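Local coordinates for protein nigritoxine (Vibrio nigripulchritudo, PDB 5M41) that acts as a bacterial toxin against crustaceans and insects and is built on a new fold, at residues D186-V189 / S190-N194; Q129-T132 / S133-R137; A24-N27 / R28-L32; P240-E243 / L244-I247. One frame throughout, in Å; residues are numbered along the deposited sequence.

Along the chain the order is interaction 3 on helix 22-30, interaction 2 at the start of helix 133-136, interaction 1 at the end of helix 177-191 and interaction 4 on helix 240-245. All four lie on the same side of the chain's centre, in its N-terminal part. Interactions 1 and 2 touch, their centres 11 Å apart, so the 133-136 cap leans on the turn that holds the magnesium ion. Interactions 3 and 4 also touch, centres 14 Å apart, through V25, A24, L244 and I247. Helix 195-203 borders interactions 1, 2 and 3, so it joins parts of the N-terminal region that are distant in sequence.

Interaction 1: D186-V189 / S190-N194; sequences DYHV and SQENN. With MG (magnesium ion), chain B.
Q191 lays its CG over one face of the Y187 ring, one helical turn back, as a CH-pi contact 3.6 Å from the ring centroid. The tyrosine CG stands anti to its backbone N (chi1 170°), while the glutamine chain bends at chi2, so the amide runs out past CZ toward the hydroxyl end with its plane only 17° from that of the ring. The carbonyl of the same Y187 is gripped twice, by Q191 N at 2.9 Å and by S190 OG at 3.0 Å, the hydroxyl approaching well off the carbonyl direction. H188 and E192 meet differently: CG of E192 comes to the edge of the imidazole, 3.8 Å from CD2, and the carboxylate plane is turned steeply against the ring. Their polar ends have partners beyond the turn: H188 ND1 bonds T84 OG1 and E192 OE1 bonds S133 OG. The last turn of helix 177-191 opens into a magnesium site. The carbonyls of V189 and E192, 3.2 Å apart at their O atoms, both bind the magnesium ion, with E192 O at 2.2 Å; D195 and three waters complete the six ligands. V189 O also accepts E192 N from above its carbonyl plane. One metal-bound water donates to S190 O and another to N193 O, which links the ion to the backbone before and after E192.

Interaction 2: Q129-T132 / S133-R137; sequences QNFT and SWEKR
E135 OE1 has two partners, the backbone N of T132 at 2.8 Å and R184 of helix 177-191, the latter in a salt bridge. The amide bond is nearly straight (168°), yet the N-H meets the oxygen from above the carboxylate plane. E135 reaches it with CG anti to its carbonyl carbon (chi1 -64°) and the chain extended beyond, which carries the carboxylate back past the start of the helix. In return E135 N donates to T132 OG1 at 3.0 Å, the threonine hydroxyl sitting between its backbone N and carbonyl carbon to face the first turn. These reciprocal bonds make T132 and E135 a capping box, with T132 as N-cap of the short, weakly bonded helix 133-136. The side chains are also packed against each other: T132 OG1 lies 3.2 Å from E135 CG, and the threonine methyl CG2 is 3.5 Å from OE1. F131 crosses E135 at about a right angle; OE1 sits at the edge of its ring, near the ring plane, 3.9 Å from CD1. K136 runs back extended along the chain and bends only at chi4, which brings NZ to F131 O at 2.8 Å, adding a hydrogen bond from the helix to the residue ahead of the cap. Its aliphatic part passes T132 O, with CG 3.4 Å away. Outside the box, T132 packs on H188 and Q191, setting the cap against the end of helix 177-191.

Interaction 3: A24-N27 / R28-L32; sequences AVAN and RYRNL
R30 curls back along helix 22-30 and gives NH2 to N27 OD1 at 3.0 Å, one turn earlier. Its chain leaves extended through chi2 and then bends at chi3 (-56°), which lays the guanidinium over the methyl of A26, with CB 3.8 Å from NH2. The oxygen of N27 comes instead at the guanidinium edge, only 16° out of its plane, while the amide and guanidinium planes stand 62° apart. N27 places its amide for this bond with CG anti to the carbonyl carbon. The same NH2 forms a salt bridge with D196, so it joins the asparagine to helix 195-203. R28 bends at both chi2 and chi3; its CG passes 3.5 Å from A24 O before the end turns away to a salt bridge with D259. The backbone keeps ordinary helical bonds, including R30 N to A26 O at 2.9 Å and N31 N to N27 O at 3.0 Å. Three neighbouring helices pack on this turn: V25, A26 and R30 touch helix 195-203, R28 and L32 pack on helix 253-264, and Y29 lies against L40 and Y41 of helix 34-54.

Interaction 4: P240-E243 / L244-I247; sequences PTDE and LRAI
With CG anti to its carbonyl carbon (chi1 -71°), R245 runs its chain back along the preceding turn as far as CD, where the bend at chi3 (58°) takes the guanidinium away from it. CG thereby passes 3.3 Å from T241 O, and CD lies near two side chains, 3.8 Å from D242 OD1 and 4.2 Å from the methyl CG2 of T241. D242 turns its carboxylate toward this chain, but the two groups do not pair: OD1 stays 4.3 Å from R245 NE, beyond a salt bridge, and their planes are 73° apart. The opposite charges may still attract weakly, while R245 NH2 has a long, weak ion pair with E378. Helix 240-245 is a short one, and its backbone bonds include R245 N to T241 O and A246 N to D242 O, both 2.9 Å; A246 N also bonds weakly to E243 O as the helix ends. E243 bends at chi2 and directs its carboxylate to T238 OG1 and L254 N, fastening the helix to the residues before it and to helix 253-264. On its buried side L244 packs on V25, L207 and L254, and I247 touches A24, V25 and R28 of helix 22-30 and L254 and F258 of helix 253-264.

Interaction 1: D186-V189 / S190-N194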
loop_
_atom_site.group_PDB
_atom_site.type_symbol
_atom_site.label_atom_id
_atom_site.label_comp_id
_atom_site.label_asym_id
_atom_site.label_seq_id
_atom_site.Cartn_x
_atom_site.Cartn_y
_atom_site.Cartn_z
ATOM N N ASP A 186 20.226 27.197 21.466
ATOM C CA ASP A 186 21.391 26.358 21.153
ATOM C C ASP A 186 22.367 26.306 22.348
ATOM O O ASP A 186 22.840 25.249 22.728
ATOM C CB ASP A 186 22.150 26.885 19.931
ATOM C CG ASP A 186 21.443 26.598 18.613
ATOM O OD1 ASP A 186 20.564 25.708 18.539
ATOM O OD2 ASP A 186 21.767 27.296 17.636
ATOM N N TYR A 187 22.668 27.458 22.928
ATOM C CA TYR A 187 23.524 27.507 24.098
ATOM C C TYR A 187 22.949 26.729 25.267
ATOM O O TYR A 187 23.659 26.003 25.948
ATOM C CB TYR A 187 23.750 28.963 24.520
ATOM C CG TYR A 187 24.429 29.125 25.866
ATOM C CD1 TYR A 187 25.787 28.843 26.027
ATOM C CD2 TYR A 187 23.717 29.612 26.970
ATOM C CE1 TYR A 187 26.415 29.013 27.268
ATOM C CE2 TYR A 187 24.334 29.797 28.215
ATOM C CZ TYR A 187 25.689 29.505 28.352
ATOM O OH TYR A 187 26.291 29.687 29.588
ATOM N N HIS A 188 21.666 26.909 25.532
ATOM C CA HIS A 188 21.016 26.203 26.646
ATOM C C HIS A 188 21.155 24.712 26.486
ATOM O O HIS A 188 21.596 23.987 27.404
ATOM C CB HIS A 188 19.551 26.625 26.721
ATOM C CG HIS A 188 18.826 26.136 27.946
ATOM N ND1 HIS A 188 17.813 26.831 28.507
ATOM C CD2 HIS A 188 18.977 24.974 28.708
ATOM C CE1 HIS A 188 17.349 26.162 29.594
ATOM N NE2 HIS A 188 18.055 25.025 29.715
ATOM N N VAL A 189 20.825 24.218 25.302
ATOM C CA VAL A 189 21.043 22.802 24.990
ATOM C C VAL A 189 22.499 22.381 25.171
ATOM O O VAL A 189 22.772 21.289 25.709
ATOM C CB VAL A 189 20.556 22.461 23.566
ATOM C CG1 VAL A 189 21.032 21.063 23.145
ATOM C CG2 VAL A 189 19.040 22.599 23.515
ATOM N N SER A 190 23.444 23.226 24.758
ATOM C CA SER A 190 24.856 22.833 24.895
ATOM C C SER A 190 25.358 22.858 26.343
ATOM O O SER A 190 26.346 22.198 26.670
ATOM C CB SER A 190 25.771 23.687 24.032
ATOM O OG SER A 190 26.126 24.859 24.704
ATOM N N GLN A 191 24.706 23.644 27.191
ATOM C CA GLN A 191 25.040 23.657 28.615
ATOM C C GLN A 191 24.523 22.458 29.433
ATOM O O GLN A 191 24.898 22.287 30.604
ATOM C CB GLN A 191 24.521 24.947 29.229
ATOM C CG GLN A 191 25.352 26.145 28.813
ATOM C CD GLN A 191 26.705 26.161 29.496
ATOM O OE1 GLN A 191 26.782 26.262 30.730
ATOM N NE2 GLN A 191 27.775 26.094 28.708
ATOM N N GLU A 192 23.645 21.657 28.834
ATOM C CA GLU A 192 22.937 20.597 29.547
ATOM C C GLU A 192 23.326 19.239 28.958
ATOM O O GLU A 192 23.842 19.192 27.863
ATOM C CB GLU A 192 21.420 20.835 29.508
ATOM C CG GLU A 192 20.973 22.138 30.158
ATOM C CD GLU A 192 21.388 22.226 31.626
ATOM O OE1 GLU A 192 21.235 21.242 32.374
ATOM O OE2 GLU A 192 21.902 23.276 32.028
ATOM N N ASN A 193 23.178 18.150 29.728
ATOM C CA ASN A 193 23.524 16.790 29.229
ATOM C C ASN A 193 22.409 16.112 28.427
ATOM O O ASN A 193 22.684 15.324 27.523
ATOM C CB ASN A 193 23.987 15.848 30.363
ATOM C CG ASN A 193 25.370 16.200 30.895
ATOM O OD1 ASN A 193 26.191 16.780 30.187
ATOM N ND2 ASN A 193 25.622 15.863 32.155
ATOM N N ASN A 194 21.162 16.416 28.769
ATOM C CA ASN A 194 19.990 15.747 28.165
ATOM C C ASN A 194 19.421 16.546 27.011
ATOM O O ASN A 194 18.284 17.022 27.051
ATOM C CB ASN A 194 18.907 15.420 29.219
ATOM C CG ASN A 194 18.479 16.634 30.044
ATOM O OD1 ASN A 194 19.234 17.608 30.206
ATOM N ND2 ASN A 194 17.253 16.577 30.582
HETATM MG MG MG B . 24.121 19.224 25.647
HETATM O O HOH W 1 26.386 19.585 26.154
HETATM O O HOH W 2 24.604 16.792 25.909
HETATM O O HOH W 3 24.972 19.551 23.333
#

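Interaction 2: Q129-T132 / S133-R137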
loop_
_atom_site.group_PDB
_atom_site.type_symbol
_atom_site.label_atom_id
_atom_site.label_comp_id
_atom_site.label_asym_id
_atom_site.label_seq_id
_atom_site.Cartn_x
_atom_site.Cartn_y
_atom_site.Cartn_z
ATOM N N GLN A 129 12.293 26.777 34.025
ATOM C CA GLN A 129 12.799 25.850 32.982
ATOM C C GLN A 129 13.664 26.545 31.941
ATOM O O GLN A 129 14.410 25.899 31.229
ATOM C CB GLN A 129 11.622 25.311 32.167
ATOM C CG GLN A 129 11.075 23.984 32.585
ATOM C CD GLN A 129 9.772 23.681 31.858
ATOM O OE1 GLN A 129 9.379 24.359 30.887
ATOM N NE2 GLN A 129 9.075 22.670 32.346
ATOM N N ASN A 130 13.478 27.849 31.794
ATOM C CA ASN A 130 14.185 28.616 30.771
ATOM C C ASN A 130 15.628 28.931 31.132
ATOM O O ASN A 130 16.363 29.530 30.317
ATOM C CB ASN A 130 13.413 29.893 30.453
ATOM C CG ASN A 130 12.161 29.634 29.623
ATOM O OD1 ASN A 130 12.125 28.699 28.843
ATOM N ND2 ASN A 130 11.146 30.485 29.764
ATOM N N PHE A 131 16.041 28.506 32.336
ATOM C CA PHE A 131 17.389 28.719 32.819
ATOM C C PHE A 131 18.163 27.407 32.849
ATOM O O PHE A 131 17.589 26.360 33.107
ATOM C CB PHE A 131 17.345 29.388 34.210
ATOM C CG PHE A 131 16.701 30.761 34.186
ATOM C CD1 PHE A 131 17.444 31.899 33.855
ATOM C CD2 PHE A 131 15.338 30.908 34.460
ATOM C CE1 PHE A 131 16.843 33.158 33.829
ATOM C CE2 PHE A 131 14.727 32.156 34.412
ATOM C CZ PHE A 131 15.482 33.287 34.094
ATOM N N THR A 132 19.462 27.462 32.573
ATOM C CA THR A 132 20.312 26.276 32.661
ATOM C C THR A 132 20.430 25.802 34.112
ATOM O O THR A 132 20.038 26.534 35.039
ATOM C CB THR A 132 21.722 26.565 32.119
ATOM O OG1 THR A 132 22.382 27.519 32.977
ATOM C CG2 THR A 132 21.671 27.094 30.628
ATOM N N SER A 133 20.975 24.596 34.320
ATOM C CA SER A 133 21.297 24.129 35.685
ATOM C C SER A 133 22.160 25.121 36.435
ATOM O O SER A 133 21.873 25.456 37.595
ATOM C CB SER A 133 22.033 22.802 35.654
ATOM O OG SER A 133 21.221 21.852 35.044
ATOM N N TRP A 134 23.200 25.609 35.760
ATOM C CA TRP A 134 24.081 26.636 36.322
ATOM C C TRP A 134 23.345 27.889 36.730
ATOM O O TRP A 134 23.603 28.444 37.802
ATOM C CB TRP A 134 25.169 26.973 35.304
ATOM C CG TRP A 134 26.123 28.050 35.757
ATOM C CD1 TRP A 134 26.174 29.369 35.330
ATOM C CD2 TRP A 134 27.171 27.933 36.766
ATOM N NE1 TRP A 134 27.168 30.052 35.965
ATOM C CE2 TRP A 134 27.813 29.240 36.838
ATOM C CE3 TRP A 134 27.639 26.902 37.576
ATOM C CZ2 TRP A 134 28.868 29.494 37.696
ATOM C CZ3 TRP A 134 28.698 27.174 38.455
ATOM C CH2 TRP A 134 29.301 28.439 38.505
ATOM N N GLU A 135 22.418 28.349 35.889
ATOM C CA GLU A 135 21.708 29.609 36.117
ATOM C C GLU A 135 20.564 29.549 37.118
ATOM O O GLU A 135 20.165 30.603 37.638
ATOM C CB GLU A 135 21.128 30.181 34.812
ATOM C CG GLU A 135 22.150 30.575 33.748
ATOM C CD GLU A 135 21.571 30.567 32.336
ATOM O OE1 GLU A 135 20.455 30.036 32.117
ATOM O OE2 GLU A 135 22.252 31.105 31.438
ATOM N N LYS A 136 20.006 28.354 37.337
ATOM C CA LYS A 136 18.725 28.198 38.032
ATOM C C LYS A 136 18.794 28.681 39.484
ATOM O O LYS A 136 17.792 29.134 40.052
ATOM C CB LYS A 136 18.284 26.738 38.030
ATOM C CG LYS A 136 17.257 26.371 36.968
ATOM C CD LYS A 136 17.017 24.870 37.038
ATOM C CE LYS A 136 15.910 24.411 36.112
ATOM N NZ LYS A 136 16.328 24.456 34.691
ATOM N N ARG A 137 19.983 28.569 40.065
ATOM C CA ARG A 137 20.240 28.993 41.444
ATOM C C ARG A 137 20.009 30.515 41.681
ATOM O O ARG A 137 19.678 30.918 42.789
ATOM C CB ARG A 137 21.656 28.519 41.859
ATOM C CG ARG A 137 22.132 28.878 43.263
ATOM C CD ARG A 137 21.246 28.314 44.376
ATOM N NE ARG A 137 21.610 28.874 45.684
ATOM C CZ ARG A 137 21.234 30.074 46.138
ATOM N NH1 ARG A 137 20.465 30.878 45.407
ATOM N NH2 ARG A 137 21.636 30.476 47.335
#

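Interaction 3: A24-N27 / R28-L32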
loop_
_atom_site.group_PDB
_atom_site.type_symbol
_atom_site.label_atom_id
_atom_site.label_comp_id
_atom_site.label_asym_id
_atom_site.label_seq_id
_atom_site.Cartn_x
_atom_site.Cartn_y
_atom_site.Cartn_z
ATOM N N ALA A 24 12.546 12.526 18.530
ATOM C CA ALA A 24 11.782 12.810 17.309
ATOM C C ALA A 24 11.412 14.296 17.226
ATOM O O ALA A 24 11.473 14.894 16.158
ATOM C CB ALA A 24 10.510 11.969 17.261
ATOM N N VAL A 25 11.004 14.883 18.350
ATOM C CA VAL A 25 10.729 16.320 18.401
ATOM C C VAL A 25 12.023 17.121 18.170
ATOM O O VAL A 25 12.102 17.963 17.259
ATOM C CB VAL A 25 10.076 16.687 19.759
ATOM C CG1 VAL A 25 9.824 18.176 19.843
ATOM C CG2 VAL A 25 8.771 15.912 19.946
ATOM N N ALA A 26 13.045 16.818 18.972
ATOM C CA ALA A 26 14.321 17.500 18.905
ATOM C C ALA A 26 14.960 17.406 17.503
ATOM O O ALA A 26 15.488 18.396 17.037
ATOM C CB ALA A 26 15.269 16.941 19.950
ATOM N N ASN A 27 14.911 16.220 16.865
ATOM C CA ASN A 27 15.396 16.059 15.487
ATOM C C ASN A 27 14.709 16.967 14.470
ATOM O O ASN A 27 15.390 17.554 13.618
ATOM C CB ASN A 27 15.310 14.609 14.999
ATOM C CG ASN A 27 16.291 13.698 15.713
ATOM O OD1 ASN A 27 17.274 14.157 16.298
ATOM N ND2 ASN A 27 16.015 12.394 15.683
ATOM N N ARG A 28 13.384 17.083 14.539
ATOM C CA ARG A 28 12.718 18.018 13.639
ATOM C C ARG A 28 13.312 19.422 13.780
ATOM O O ARG A 28 13.547 20.107 12.768
ATOM C CB ARG A 28 11.197 18.108 13.845
ATOM C CG ARG A 28 10.369 16.883 13.479
ATOM C CD ARG A 28 10.617 16.291 12.092
ATOM N NE ARG A 28 10.615 17.187 10.920
ATOM C CZ ARG A 28 9.616 17.315 10.041
ATOM N NH1 ARG A 28 8.445 16.714 10.250
ATOM N NH2 ARG A 28 9.756 18.105 8.965
ATOM N N TYR A 29 13.542 19.858 15.008
ATOM C CA TYR A 29 13.989 21.244 15.231
ATOM C C TYR A 29 15.452 21.430 14.813
ATOM O O TYR A 29 15.811 22.395 14.125
ATOM C CB TYR A 29 13.786 21.671 16.691
ATOM C CG TYR A 29 14.319 23.064 16.913
ATOM C CD1 TYR A 29 13.566 24.174 16.559
ATOM C CD2 TYR A 29 15.612 23.257 17.412
ATOM C CE1 TYR A 29 14.062 25.462 16.724
ATOM C CE2 TYR A 29 16.117 24.528 17.573
ATOM C CZ TYR A 29 15.335 25.625 17.222
ATOM O OH TYR A 29 15.856 26.874 17.347
ATOM N N ARG A 30 16.285 20.476 15.223
ATOM C CA ARG A 30 17.717 20.524 14.957
ATOM C C ARG A 30 18.007 20.451 13.462
ATOM O O ARG A 30 18.958 21.049 12.978
ATOM C CB ARG A 30 18.453 19.392 15.722
ATOM C CG ARG A 30 18.831 19.804 17.149
ATOM C CD ARG A 30 19.893 18.876 17.778
ATOM N NE ARG A 30 19.405 17.493 17.749
ATOM C CZ ARG A 30 19.028 16.781 18.802
ATOM N NH1 ARG A 30 19.156 17.255 20.025
ATOM N NH2 ARG A 30 18.562 15.545 18.613
ATOM N N ASN A 31 17.178 19.743 12.714
ATOM C CA ASN A 31 17.429 19.634 11.285
ATOM C C ASN A 31 16.921 20.800 10.423
ATOM O O ASN A 31 17.154 20.824 9.222
ATOM C CB ASN A 31 16.945 18.288 10.779
ATOM C CG ASN A 31 17.855 17.153 11.252
ATOM O OD1 ASN A 31 17.410 16.181 11.826
ATOM N ND2 ASN A 31 19.130 17.311 11.035
ATOM N N LEU A 32 16.249 21.768 11.043
ATOM C CA LEU A 32 15.897 23.002 10.342
ATOM C C LEU A 32 17.176 23.791 10.095
ATOM O O LEU A 32 18.103 23.745 10.909
ATOM C CB LEU A 32 14.952 23.856 11.196
ATOM C CG LEU A 32 13.567 23.281 11.464
ATOM C CD1 LEU A 32 12.766 24.262 12.333
ATOM C CD2 LEU A 32 12.856 23.045 10.119
#

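Interaction 4: P240-E243 / L244-I247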
loop_
_atom_site.group_PDB
_atom_site.type_symbol
_atom_site.label_atom_id
_atom_site.label_comp_id
_atom_site.label_asym_id
_atom_site.label_seq_id
_atom_site.Cartn_x
_atom_site.Cartn_y
_atom_site.Cartn_z
ATOM N N PRO A 240 -0.674 21.175 23.225
ATOM C CA PRO A 240 0.770 21.145 22.986
ATOM C C PRO A 240 1.389 19.767 23.226
ATOM O O PRO A 240 2.127 19.299 22.369
ATOM C CB PRO A 240 1.305 22.182 23.972
ATOM C CG PRO A 240 0.190 23.199 24.044
ATOM C CD PRO A 240 -1.084 22.382 23.976
ATOM N N THR A 241 1.059 19.113 24.342
ATOM C CA THR A 241 1.623 17.802 24.692
ATOM C C THR A 241 1.187 16.722 23.702
ATOM O O THR A 241 1.992 15.882 23.311
ATOM C CB THR A 241 1.243 17.411 26.148
ATOM O OG1 THR A 241 1.745 18.410 27.043
ATOM C CG2 THR A 241 1.817 16.054 26.572
ATOM N N ASP A 242 -0.082 16.739 23.300
ATOM C CA ASP A 242 -0.568 15.745 22.344
ATOM C C ASP A 242 0.093 15.893 20.989
ATOM O O ASP A 242 0.383 14.900 20.358
ATOM C CB ASP A 242 -2.090 15.809 22.205
ATOM C CG ASP A 242 -2.804 15.214 23.423
ATOM O OD1 ASP A 242 -2.205 14.388 24.132
ATOM O OD2 ASP A 242 -3.954 15.574 23.669
ATOM N N GLU A 243 0.330 17.128 20.550
ATOM C CA GLU A 243 1.073 17.354 19.297
ATOM C C GLU A 243 2.470 16.747 19.359
ATOM O O GLU A 243 2.919 16.140 18.388
ATOM C CB GLU A 243 1.142 18.839 18.952
ATOM C CG GLU A 243 -0.158 19.397 18.392
ATOM C CD GLU A 243 -0.659 18.623 17.182
ATOM O OE1 GLU A 243 0.140 18.273 16.258
ATOM O OE2 GLU A 243 -1.872 18.351 17.164
ATOM N N LEU A 244 3.144 16.859 20.508
ATOM C CA LEU A 244 4.468 16.218 20.640
ATOM C C LEU A 244 4.336 14.712 20.688
ATOM O O LEU A 244 5.169 13.986 20.110
ATOM C CB LEU A 244 5.251 16.716 21.866
ATOM C CG LEU A 244 5.643 18.197 21.944
ATOM C CD1 LEU A 244 6.723 18.379 22.989
ATOM C CD2 LEU A 244 6.176 18.762 20.634
ATOM N N ARG A 245 3.301 14.224 21.368
ATOM C CA ARG A 245 3.066 12.790 21.415
ATOM C C ARG A 245 2.813 12.224 20.004
ATOM O O ARG A 245 3.213 11.104 19.709
ATOM C CB ARG A 245 1.891 12.457 22.344
ATOM C CG ARG A 245 2.218 12.669 23.816
ATOM C CD ARG A 245 0.991 12.437 24.684
ATOM N NE ARG A 245 0.451 11.090 24.509
ATOM C CZ ARG A 245 0.836 10.029 25.201
ATOM N NH1 ARG A 245 1.770 10.133 26.143
ATOM N NH2 ARG A 245 0.262 8.859 24.957
ATOM N N ALA A 246 2.177 13.017 19.148
ATOM C CA ALA A 246 1.762 12.575 17.805
ATOM C C ALA A 246 2.702 13.044 16.682
ATOM O O ALA A 246 2.338 12.999 15.506
ATOM C CB ALA A 246 0.319 13.035 17.529
ATOM N N ILE A 247 3.895 13.508 17.048
ATOM C CA ILE A 247 4.879 14.048 16.083
ATOM C C ILE A 247 5.210 13.108 14.905
ATOM O O ILE A 247 5.452 13.568 13.801
ATOM C CB ILE A 247 6.183 14.551 16.794
ATOM C CG1 ILE A 247 7.138 15.227 15.819
ATOM C CG2 ILE A 247 6.986 13.416 17.399
ATOM C CD1 ILE A 247 6.688 16.593 15.367
#